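Long-range contacts in protein piwi (Drosophila melanogaster, PDB 6KR6), which binds piRNAs and, in complex with them, represses transposable elements during meiosis: residues A[441-446]-A[502-507]; A[557-562]-A[805-810]. One frame throughout, in Å; residues are numbered along the deposited sequence.

Contact 1. Residues A[441-446]-A[502-507]; sequences GLDRWA and DPKLIL. With ZN (zinc ion), chain O.
One carboxylate oxygen, Asp-443 OD1, is shared by two partners, a zinc ion at 2.0 Å and Lys-504 NZ, which salt-bridges to its anti lone pair. The lysine reaches across the contact through bends at chi3 and chi4, its side chain crossing that of Asp-443 at about a right angle, while CE passes 3.5 Å from Gly-441 O. Asp-440 OD1 also binds this zinc, with Lys-504 NZ close beside the metal. In the backbone, Lys-504 N donates to Arg-444 O (2.8 Å). Ala-446 then bonds both ways, its N to Leu-505 O and its O to Leu-507 N (3.1 Å), the pattern of a parallel bridge, here with Ile-506. This begins the pairing of strands 446-450 and 506-510 in the parallel sheet of the Argonaute MID domain. Ala-446 and Ile-506 both face Cys-498 of helix 488-499, where a small residue and a branched one fit side by side. Trp-445, its CG between backbone N and carbonyl carbon (chi1 59°), lies alongside Leu-505 and Leu-507; CE3 meets Leu-505 CD2 at 4.1 Å, and CZ3 meets Leu-507 CB near the ring plane. Its NE1 is satisfied by Arg-476 O. With metal and ammonium both close to OD1, the two aspartates probably offset positive charge that would otherwise repel, which suits a lysine paired with acids at this partly exposed site.

Contact 2. Residues A[557-562]-A[805-810]; sequences LNCKLG and KKFYYL. With ZN (zinc ion), chain C; nucleotides of chain B.
Leu-810, at the very end of the chain, brings its terminal carboxylate to the tip of Lys-560, and both carboxylate oxygens hold a zinc ion: O at 2.2 Å and OXT at 2.5 Å. The same ion binds OP2 and OP3 of U1 of chain B, and Gln-556 is a further ligand, so the contact lines the Argonaute pocket for the guide 5' phosphate, where magnesium probably replaces zinc, as in relatives. Helix 546-560 ends in a Schellman motif, with Gly-562 at positive phi (93°), where a CB would collide with the carbonyl O of the residue before. Bent at chi2 and chi4, Lys-560 runs its CD past Phe-807 O (3.5 Å) and its CE past Tyr-808 O. NZ donates to Gln-556 OE1 and stands 3.6 Å from U1 OP3 of chain B, close enough for its charge probably to help steady the phosphate and the carboxylate. An alanine here would probably leave Gln-556 OE1 without this donor, and the phosphate and carboxylate without the lysine's charge beside the metal. The type I turn from Phe-807 to Leu-810 folds the tail back toward the metal, with Leu-810 N bonded to Phe-807 O. Cys-559 O accepts Gly-562 N and, weakly, Phe-807 N from the tail. Cys-559 is small enough to let the tail come close, its CB 3.9 Å from Phe-807 CB and 4.0 Å from Leu-810 CD1.

Following the chain from its N terminus, contact 1 comes first: the loop before strand 446-450 meets the start of strand 506-510, closing a loop of 55 residues that holds helices 454-471 and 488-499 and strand 479-483. Contact 2 opens afterwards at the end of helix 546-560 and closes at the C terminus, enclosing 242 residues that include the RNase H-like part of the PIWI domain. The two loops follow in series, neither nested nor crossed. Their centres lie about 12 Å apart, and they touch through leucines: Leu-442 CD2 packs on Leu-561 CD1, and Leu-505 CD1 on Leu-557 CD2. The end of helix 546-560 thus lies between the segments leading into the parallel sheet and the chain end beside the RNA.

Contact 1. Residues A[441-446]-A[502-507]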
loop_
_atom_site.group_PDB
_atom_site.type_symbol
_atom_site.label_atom_id
_atom_site.label_comp_id
_atom_site.label_asym_id
_atom_site.label_seq_id
_atom_site.Cartn_x
_atom_site.Cartn_y
_atom_site.Cartn_z
ATOM N N GLY A 441 -6.997 -26.886 -29.062
ATOM C CA GLY A 441 -7.482 -27.319 -27.770
ATOM C C GLY A 441 -6.317 -27.778 -26.905
ATOM O O GLY A 441 -5.151 -27.469 -27.159
ATOM N N LEU A 442 -6.653 -28.531 -25.858
ATOM C CA LEU A 442 -5.645 -29.181 -25.019
ATOM C C LEU A 442 -5.130 -30.422 -25.750
ATOM O O LEU A 442 -5.339 -31.564 -25.340
ATOM C CB LEU A 442 -6.220 -29.536 -23.654
ATOM C CG LEU A 442 -6.189 -28.517 -22.509
ATOM C CD1 LEU A 442 -4.994 -28.750 -21.597
ATOM C CD2 LEU A 442 -6.188 -27.091 -23.023
ATOM N N ASP A 443 -4.453 -30.172 -26.873
ATOM C CA ASP A 443 -4.066 -31.263 -27.764
ATOM C C ASP A 443 -2.988 -32.149 -27.147
ATOM O O ASP A 443 -2.939 -33.350 -27.435
ATOM C CB ASP A 443 -3.626 -30.689 -29.117
ATOM C CG ASP A 443 -2.378 -31.346 -29.676
ATOM O OD1 ASP A 443 -1.339 -30.657 -29.760
ATOM O OD2 ASP A 443 -2.439 -32.540 -30.044
ATOM N N ARG A 444 -2.141 -31.597 -26.280
ATOM C CA ARG A 444 -1.079 -32.389 -25.667
ATOM C C ARG A 444 -0.752 -31.797 -24.304
ATOM O O ARG A 444 -0.260 -30.668 -24.221
ATOM C CB ARG A 444 0.162 -32.424 -26.557
ATOM C CG ARG A 444 0.626 -33.824 -26.927
ATOM C CD ARG A 444 2.110 -33.839 -27.259
ATOM N NE ARG A 444 2.376 -33.706 -28.688
ATOM C CZ ARG A 444 2.791 -34.702 -29.464
ATOM N NH1 ARG A 444 2.990 -35.906 -28.945
ATOM N NH2 ARG A 444 3.014 -34.495 -30.754
ATOM N N TRP A 445 -1.015 -32.558 -23.240
ATOM C CA TRP A 445 -0.623 -32.165 -21.893
ATOM C C TRP A 445 -0.437 -33.427 -21.060
ATOM O O TRP A 445 -0.693 -34.544 -21.520
ATOM C CB TRP A 445 -1.639 -31.197 -21.266
ATOM C CG TRP A 445 -3.047 -31.710 -21.151
ATOM C CD1 TRP A 445 -3.837 -32.171 -22.162
ATOM C CD2 TRP A 445 -3.846 -31.774 -19.960
ATOM N NE1 TRP A 445 -5.068 -32.536 -21.676
ATOM C CE2 TRP A 445 -5.101 -32.300 -20.327
ATOM C CE3 TRP A 445 -3.619 -31.445 -18.620
ATOM C CZ2 TRP A 445 -6.123 -32.508 -19.404
ATOM C CZ3 TRP A 445 -4.638 -31.650 -17.704
ATOM C CH2 TRP A 445 -5.873 -32.178 -18.100
ATOM N N ALA A 446 0.030 -33.243 -19.828
ATOM C CA ALA A 446 0.325 -34.359 -18.941
ATOM C C ALA A 446 -0.235 -34.073 -17.556
ATOM O O ALA A 446 -0.467 -32.921 -17.182
ATOM C CB ALA A 446 1.834 -34.626 -18.855
ATOM N N ASP A 502 7.234 -32.721 -25.106
ATOM C CA ASP A 502 6.815 -31.354 -25.398
ATOM C C ASP A 502 5.330 -31.151 -25.120
ATOM O O ASP A 502 4.524 -31.099 -26.059
ATOM C CB ASP A 502 7.132 -30.992 -26.848
ATOM C CG ASP A 502 8.617 -30.971 -27.129
ATOM O OD1 ASP A 502 9.385 -31.558 -26.338
ATOM O OD2 ASP A 502 9.018 -30.355 -28.135
ATOM N N PRO A 503 4.929 -31.029 -23.858
ATOM C CA PRO A 503 3.518 -30.800 -23.541
ATOM C C PRO A 503 3.172 -29.322 -23.464
ATOM O O PRO A 503 3.980 -28.477 -23.072
ATOM C CB PRO A 503 3.374 -31.465 -22.166
ATOM C CG PRO A 503 4.708 -31.232 -21.526
ATOM C CD PRO A 503 5.735 -31.251 -22.643
ATOM N N LYS A 504 1.931 -29.017 -23.851
ATOM C CA LYS A 504 1.451 -27.643 -23.755
ATOM C C LYS A 504 1.263 -27.218 -22.305
ATOM O O LYS A 504 1.314 -26.021 -22.000
ATOM C CB LYS A 504 0.136 -27.474 -24.519
ATOM C CG LYS A 504 0.216 -27.703 -26.016
ATOM C CD LYS A 504 -0.985 -27.064 -26.706
ATOM C CE LYS A 504 -1.688 -28.026 -27.653
ATOM N NZ LYS A 504 -0.872 -28.324 -28.859
ATOM N N LEU A 505 1.043 -28.173 -21.404
ATOM C CA LEU A 505 0.731 -27.858 -20.018
ATOM C C LEU A 505 0.971 -29.098 -19.171
ATOM O O LEU A 505 0.977 -30.224 -19.674
ATOM C CB LEU A 505 -0.714 -27.366 -19.880
ATOM C CG LEU A 505 -1.159 -26.769 -18.545
ATOM C CD1 LEU A 505 -1.996 -25.529 -18.787
ATOM C CD2 LEU A 505 -1.936 -27.797 -17.739
ATOM N N ILE A 506 1.185 -28.876 -17.874
ATOM C CA ILE A 506 1.422 -29.951 -16.916
ATOM C C ILE A 506 0.635 -29.646 -15.649
ATOM O O ILE A 506 0.907 -28.649 -14.972
ATOM C CB ILE A 506 2.916 -30.121 -16.589
ATOM C CG1 ILE A 506 3.678 -30.627 -17.816
ATOM C CG2 ILE A 506 3.101 -31.068 -15.419
ATOM C CD1 ILE A 506 5.165 -30.777 -17.590
ATOM N N LEU A 507 -0.338 -30.494 -15.329
ATOM C CA LEU A 507 -1.109 -30.371 -14.100
ATOM C C LEU A 507 -0.568 -31.356 -13.074
ATOM O O LEU A 507 -0.359 -32.533 -13.388
ATOM C CB LEU A 507 -2.596 -30.623 -14.358
ATOM C CG LEU A 507 -3.590 -30.138 -13.298
ATOM C CD1 LEU A 507 -4.930 -29.847 -13.947
ATOM C CD2 LEU A 507 -3.759 -31.152 -12.175
HETATM ZN ZN ZN O . -2.248 -29.456 -31.120
#

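Contact 2. Residues A[557-562]-A[805-810]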
loop_
_atom_site.group_PDB
_atom_site.type_symbol
_atom_site.label_atom_id
_atom_site.label_comp_id
_atom_site.label_asym_id
_atom_site.label_seq_id
_atom_site.Cartn_x
_atom_site.Cartn_y
_atom_site.Cartn_z
ATOM N N LEU A 557 -6.498 -22.379 -17.030
ATOM C CA LEU A 557 -5.707 -23.146 -17.990
ATOM C C LEU A 557 -5.702 -22.482 -19.360
ATOM O O LEU A 557 -4.651 -22.392 -20.012
ATOM C CB LEU A 557 -6.249 -24.572 -18.098
ATOM C CG LEU A 557 -6.167 -25.473 -16.864
ATOM C CD1 LEU A 557 -6.862 -26.802 -17.122
ATOM C CD2 LEU A 557 -4.727 -25.694 -16.449
ATOM N N ASN A 558 -6.871 -22.028 -19.820
ATOM C CA ASN A 558 -6.946 -21.276 -21.067
ATOM C C ASN A 558 -6.007 -20.077 -21.033
ATOM O O ASN A 558 -5.334 -19.776 -22.025
ATOM C CB ASN A 558 -8.387 -20.824 -21.323
ATOM C CG ASN A 558 -8.618 -20.386 -22.758
ATOM O OD1 ASN A 558 -8.194 -21.055 -23.699
ATOM N ND2 ASN A 558 -9.296 -19.256 -22.931
ATOM N N CYS A 559 -5.937 -19.390 -19.888
ATOM C CA CYS A 559 -5.007 -18.269 -19.767
ATOM C C CYS A 559 -3.557 -18.740 -19.792
ATOM O O CYS A 559 -2.710 -18.121 -20.447
ATOM C CB CYS A 559 -5.288 -17.484 -18.489
ATOM S SG CYS A 559 -6.857 -16.614 -18.512
ATOM N N LYS A 560 -3.256 -19.825 -19.072
ATOM C CA LYS A 560 -1.911 -20.396 -19.086
ATOM C C LYS A 560 -1.458 -20.714 -20.501
ATOM O O LYS A 560 -0.261 -20.630 -20.805
ATOM C CB LYS A 560 -1.862 -21.664 -18.230
ATOM C CG LYS A 560 -2.155 -21.463 -16.754
ATOM C CD LYS A 560 -0.919 -21.070 -15.973
ATOM C CE LYS A 560 -1.265 -20.827 -14.517
ATOM N NZ LYS A 560 -1.943 -21.992 -13.888
ATOM N N LEU A 561 -2.393 -21.087 -21.375
ATOM C CA LEU A 561 -2.054 -21.327 -22.771
ATOM C C LEU A 561 -1.842 -20.041 -23.556
ATOM O O LEU A 561 -1.294 -20.090 -24.661
ATOM C CB LEU A 561 -3.144 -22.156 -23.446
ATOM C CG LEU A 561 -3.411 -23.540 -22.861
ATOM C CD1 LEU A 561 -4.137 -24.382 -23.887
ATOM C CD2 LEU A 561 -2.119 -24.213 -22.421
ATOM N N GLY A 562 -2.263 -18.899 -23.020
ATOM C CA GLY A 562 -2.067 -17.635 -23.704
ATOM C C GLY A 562 -3.242 -17.222 -24.563
ATOM O O GLY A 562 -3.063 -16.653 -25.643
ATOM N N LYS A 805 4.224 -14.409 -23.707
ATOM C CA LYS A 805 2.861 -14.113 -24.131
ATOM C C LYS A 805 1.815 -14.944 -23.398
ATOM O O LYS A 805 0.645 -14.940 -23.796
ATOM C CB LYS A 805 2.727 -14.322 -25.640
ATOM C CG LYS A 805 3.493 -13.319 -26.484
ATOM C CD LYS A 805 2.883 -11.934 -26.373
ATOM C CE LYS A 805 1.384 -11.970 -26.632
ATOM N NZ LYS A 805 1.048 -12.667 -27.906
ATOM N N LYS A 806 2.196 -15.645 -22.337
ATOM C CA LYS A 806 1.294 -16.533 -21.628
ATOM C C LYS A 806 1.132 -16.073 -20.186
ATOM O O LYS A 806 2.034 -15.460 -19.609
ATOM C CB LYS A 806 1.809 -17.976 -21.670
ATOM C CG LYS A 806 2.107 -18.470 -23.077
ATOM C CD LYS A 806 2.623 -19.899 -23.081
ATOM C CE LYS A 806 2.827 -20.399 -24.505
ATOM N NZ LYS A 806 3.262 -21.821 -24.543
ATOM N N PHE A 807 -0.032 -16.367 -19.613
ATOM C CA PHE A 807 -0.320 -16.052 -18.213
ATOM C C PHE A 807 0.149 -17.169 -17.288
ATOM O O PHE A 807 -0.597 -17.657 -16.440
ATOM C CB PHE A 807 -1.809 -15.790 -18.032
ATOM C CG PHE A 807 -2.240 -14.415 -18.444
ATOM C CD1 PHE A 807 -1.744 -13.297 -17.794
ATOM C CD2 PHE A 807 -3.160 -14.238 -19.460
ATOM C CE1 PHE A 807 -2.144 -12.030 -18.162
ATOM C CE2 PHE A 807 -3.566 -12.971 -19.831
ATOM C CZ PHE A 807 -3.056 -11.867 -19.179
ATOM N N TYR A 808 1.413 -17.571 -17.449
ATOM C CA TYR A 808 1.938 -18.720 -16.718
ATOM C C TYR A 808 1.915 -18.505 -15.211
ATOM O O TYR A 808 1.819 -19.474 -14.448
ATOM C CB TYR A 808 3.362 -19.031 -17.192
ATOM C CG TYR A 808 4.344 -17.878 -17.077
ATOM C CD1 TYR A 808 4.321 -16.825 -17.982
ATOM C CD2 TYR A 808 5.311 -17.859 -16.079
ATOM C CE1 TYR A 808 5.217 -15.775 -17.885
ATOM C CE2 TYR A 808 6.214 -16.814 -15.977
ATOM C CZ TYR A 808 6.161 -15.775 -16.882
ATOM O OH TYR A 808 7.057 -14.732 -16.787
ATOM N N TYR A 809 1.986 -17.256 -14.762
ATOM C CA TYR A 809 2.119 -16.945 -13.346
ATOM C C TYR A 809 0.790 -16.889 -12.605
ATOM O O TYR A 809 0.783 -16.563 -11.413
ATOM C CB TYR A 809 2.856 -15.613 -13.177
ATOM C CG TYR A 809 2.396 -14.541 -14.139
ATOM C CD1 TYR A 809 1.360 -13.676 -13.804
ATOM C CD2 TYR A 809 2.995 -14.394 -15.384
ATOM C CE1 TYR A 809 0.938 -12.696 -14.682
ATOM C CE2 TYR A 809 2.577 -13.420 -16.268
ATOM C CZ TYR A 809 1.550 -12.572 -15.912
ATOM O OH TYR A 809 1.134 -11.599 -16.793
ATOM N N LEU A 810 -0.325 -17.196 -13.259
ATOM C CA LEU A 810 -1.628 -17.099 -12.604
ATOM C C LEU A 810 -1.904 -18.274 -11.666
ATOM O O LEU A 810 -2.766 -18.182 -10.794
ATOM C CB LEU A 810 -2.743 -16.989 -13.647
ATOM C CG LEU A 810 -2.836 -15.654 -14.390
ATOM C CD1 LEU A 810 -4.124 -15.580 -15.193
ATOM C CD2 LEU A 810 -2.734 -14.490 -13.415
ATOM O OXT LEU A 810 -1.285 -19.333 -11.745
HETATM ZN ZN ZN C . -2.881 -20.255 -10.049
ATOM O OP3 U B 1 -2.446 -22.502 -10.362
ATOM P P U B 1 -1.142 -22.481 -9.667
ATOM O OP1 U B 1 -0.138 -23.118 -10.552
ATOM O OP2 U B 1 -0.910 -21.088 -9.216
ATOM O "O5'" U B 1 -1.258 -23.390 -8.365
ATOM C "C5'" U B 1 -2.041 -22.979 -7.248
ATOM C "C4'" U B 1 -2.308 -24.125 -6.306
ATOM O "O4'" U B 1 -1.119 -24.380 -5.507
ATOM C "C3'" U B 1 -3.452 -23.910 -5.315
ATOM O "O3'" U B 1 -4.152 -25.137 -5.125
ATOM C "C2'" U B 1 -2.725 -23.530 -4.027
ATOM O "O2'" U B 1 -3.442 -23.815 -2.844
ATOM C "C1'" U B 1 -1.454 -24.366 -4.133
ATOM N N1 U B 1 -0.318 -23.816 -3.377
ATOM C C2 U B 1 0.507 -24.708 -2.720
ATOM O O2 U B 1 0.340 -25.914 -2.763
ATOM N N3 U B 1 1.544 -24.137 -2.022
ATOM C C4 U B 1 1.828 -22.792 -1.907
ATOM O O4 U B 1 2.801 -22.434 -1.240
ATOM C C5 U B 1 0.923 -21.934 -2.607
ATOM C C6 U B 1 -0.096 -22.462 -3.298
#